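Local coordinates for leucyl-tRNA synthetase subunit alpha (Aquifex aeolicus, PDB 3PZ5), which is the CP1 editing domain of an enzyme that charges tRNA(Leu) with leucine, and probably hydrolyses wrongly aminoacylated tRNA, at residues I26-T31 with T122-C127. The protein carries 1 engineered substitution. Numbering follows the deposited sequence.
Sequences IDVFTT and TGAIMC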
loop_
_atom_site.group_PDB
_atom_site.type_symbol
_atom_site.label_atom_id
_atom_site.label_comp_id
_atom_site.label_asym_id
_atom_site.label_seq_id
_atom_site.Cartn_x
_atom_site.Cartn_y
_atom_site.Cartn_z
ATOM N N ILE A 26 8.899 2.085 -6.057
ATOM C CA ILE A 26 8.415 2.755 -4.865
ATOM C C ILE A 26 8.835 1.951 -3.643
ATOM O O ILE A 26 8.353 0.837 -3.412
ATOM C CB ILE A 26 6.878 2.939 -4.892
ATOM C CG1 ILE A 26 6.458 3.795 -6.092
ATOM C CG2 ILE A 26 6.389 3.568 -3.590
ATOM C CD1 ILE A 26 4.983 3.678 -6.465
ATOM N N ASP A 27 9.761 2.507 -2.875
ATOM C CA ASP A 27 10.120 1.905 -1.612
ATOM C C ASP A 27 9.059 2.253 -0.585
ATOM O O ASP A 27 8.572 3.384 -0.526
ATOM C CB ASP A 27 11.509 2.343 -1.157
ATOM C CG ASP A 27 12.624 1.565 -1.843
ATOM O OD1 ASP A 27 12.333 0.536 -2.493
ATOM O OD2 ASP A 27 13.800 1.980 -1.723
ATOM N N VAL A 28 8.699 1.255 0.207
ATOM C CA VAL A 28 7.642 1.378 1.186
ATOM C C VAL A 28 8.153 0.844 2.515
ATOM O O VAL A 28 8.754 -0.231 2.565
ATOM C CB VAL A 28 6.389 0.591 0.722
ATOM C CG1 VAL A 28 5.543 0.157 1.899
ATOM C CG2 VAL A 28 5.571 1.415 -0.266
ATOM N N PHE A 29 7.936 1.604 3.582
ATOM C CA PHE A 29 8.221 1.108 4.921
ATOM C C PHE A 29 6.965 0.502 5.537
ATOM O O PHE A 29 5.874 1.081 5.460
ATOM C CB PHE A 29 8.777 2.207 5.831
ATOM C CG PHE A 29 8.952 1.769 7.268
ATOM C CD1 PHE A 29 10.099 1.092 7.669
ATOM C CD2 PHE A 29 7.954 2.012 8.210
ATOM C CE1 PHE A 29 10.255 0.675 8.985
ATOM C CE2 PHE A 29 8.099 1.603 9.530
ATOM C CZ PHE A 29 9.253 0.933 9.921
ATOM N N THR A 30 7.136 -0.662 6.156
ATOM C CA THR A 30 6.043 -1.342 6.839
ATOM C C THR A 30 6.532 -2.036 8.105
ATOM O O THR A 30 7.667 -2.517 8.157
ATOM C CB THR A 30 5.326 -2.370 5.912
ATOM O OG1 THR A 30 4.299 -3.049 6.646
ATOM C CG2 THR A 30 6.305 -3.399 5.351
ATOM N N THR A 31 5.673 -2.081 9.119
ATOM C CA THR A 31 5.936 -2.868 10.326
ATOM C C THR A 31 5.280 -4.246 10.204
ATOM O O THR A 31 5.318 -5.053 11.137
ATOM C CB THR A 31 5.416 -2.165 11.605
ATOM O OG1 THR A 31 4.024 -1.864 11.455
ATOM C CG2 THR A 31 6.188 -0.869 11.871
ATOM N N THR A 122 8.684 6.333 4.221
ATOM C CA THR A 122 9.124 6.882 2.944
ATOM C C THR A 122 8.045 7.777 2.325
ATOM O O THR A 122 8.190 8.248 1.196
ATOM C CB THR A 122 9.492 5.754 1.952
ATOM O OG1 THR A 122 8.345 4.930 1.713
ATOM C CG2 THR A 122 10.622 4.895 2.506
ATOM N N GLY A 123 6.968 8.011 3.073
ATOM C CA GLY A 123 5.833 8.796 2.589
ATOM C C GLY A 123 4.989 8.012 1.604
ATOM O O GLY A 123 4.173 8.578 0.877
ATOM N N ALA A 124 5.199 6.700 1.586
ATOM C CA ALA A 124 4.535 5.796 0.659
ATOM C C ALA A 124 4.285 4.484 1.380
ATOM O O ALA A 124 5.156 3.996 2.107
ATOM C CB ALA A 124 5.398 5.566 -0.557
ATOM N N ILE A 125 3.094 3.921 1.193
ATOM C CA ILE A 125 2.725 2.678 1.875
ATOM C C ILE A 125 2.150 1.617 0.937
ATOM O O ILE A 125 1.617 1.929 -0.134
ATOM C CB ILE A 125 1.742 2.918 3.054
ATOM C CG1 ILE A 125 0.417 3.505 2.558
ATOM C CG2 ILE A 125 2.386 3.787 4.135
ATOM C CD1 ILE A 125 -0.744 3.234 3.490
ATOM N N MET A 126 2.287 0.359 1.343
ATOM C CA MET A 126 1.559 -0.728 0.705
ATOM C C MET A 126 0.256 -0.900 1.476
ATOM O O MET A 126 0.235 -0.778 2.700
ATOM C CB MET A 126 2.379 -2.025 0.686
ATOM C CG MET A 126 2.578 -2.688 2.036
ATOM S SD MET A 126 3.452 -4.261 1.935
ATOM C CE MET A 126 3.189 -4.878 3.601
ATOM N N CYS A 127 -0.831 -1.168 0.765
ATOM C CA CYS A 127 -2.129 -1.199 1.420
ATOM C C CYS A 127 -2.709 -2.588 1.552
ATOM O O CYS A 127 -2.931 -3.291 0.560
ATOM C CB CYS A 127 -3.097 -0.257 0.727
ATOM S SG CYS A 127 -2.493 1.429 0.737
HETATM O O HOH W 1 6.608 4.483 4.291
HETATM O O HOH W 2 3.238 0.024 4.247
#
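Val28 sets both of its methyl groups down on the backbone of 124-127. CG1 lies anti to the backbone N (chi1 154°), which carries it over the Ile125–Met126 peptide to within 4.0 Å of Met126 CB, while CG2 rests 3.5 Å from Ala124 O. Two residues earlier on the same strand, Ile26 CG2 meets Ala124 CB at 3.8 Å. Met126 reaches as far as Thr30: its chain runs extended beyond CG and crosses the Thr30 side chain obliquely, ending with CE 3.7 Å from Thr30 OG1. That hydroxyl is hydrogen-bonded to Arg32 N, and CE packs against the side of the threonine.

The strands are not sheet neighbours here. Their axes pass 5.4 Å apart at a steep 73°, within the mixed sheet of the CP1 editing domain: 26-30 pairs with strand 12-18, whereas 124-127 pairs with strand 41-44. In place of a ladder of backbone bonds, two waters fill in. Water 1 accepts from Phe29 N and Thr122 N and donates to Ala124 O at 2.7 Å; water 2 takes the N-H of Met126 and donates to Phe29 O at 3.1 Å.

Thr122, in the turn leading into 124-127, makes the one direct hydrogen bond between the segments: OG1 donates to Asp27 O at 2.7 Å, coming from above the carbonyl plane, 39° out of it. The side chain also touches Leu13 of strand 12-18. A valine in its place would probably leave Asp27 O without this donor and the two strands joined here by water and apolar contacts alone. The Asp27 carboxylate turns to Arg15 on strand 12-18, with OD1 in a salt bridge to its NE.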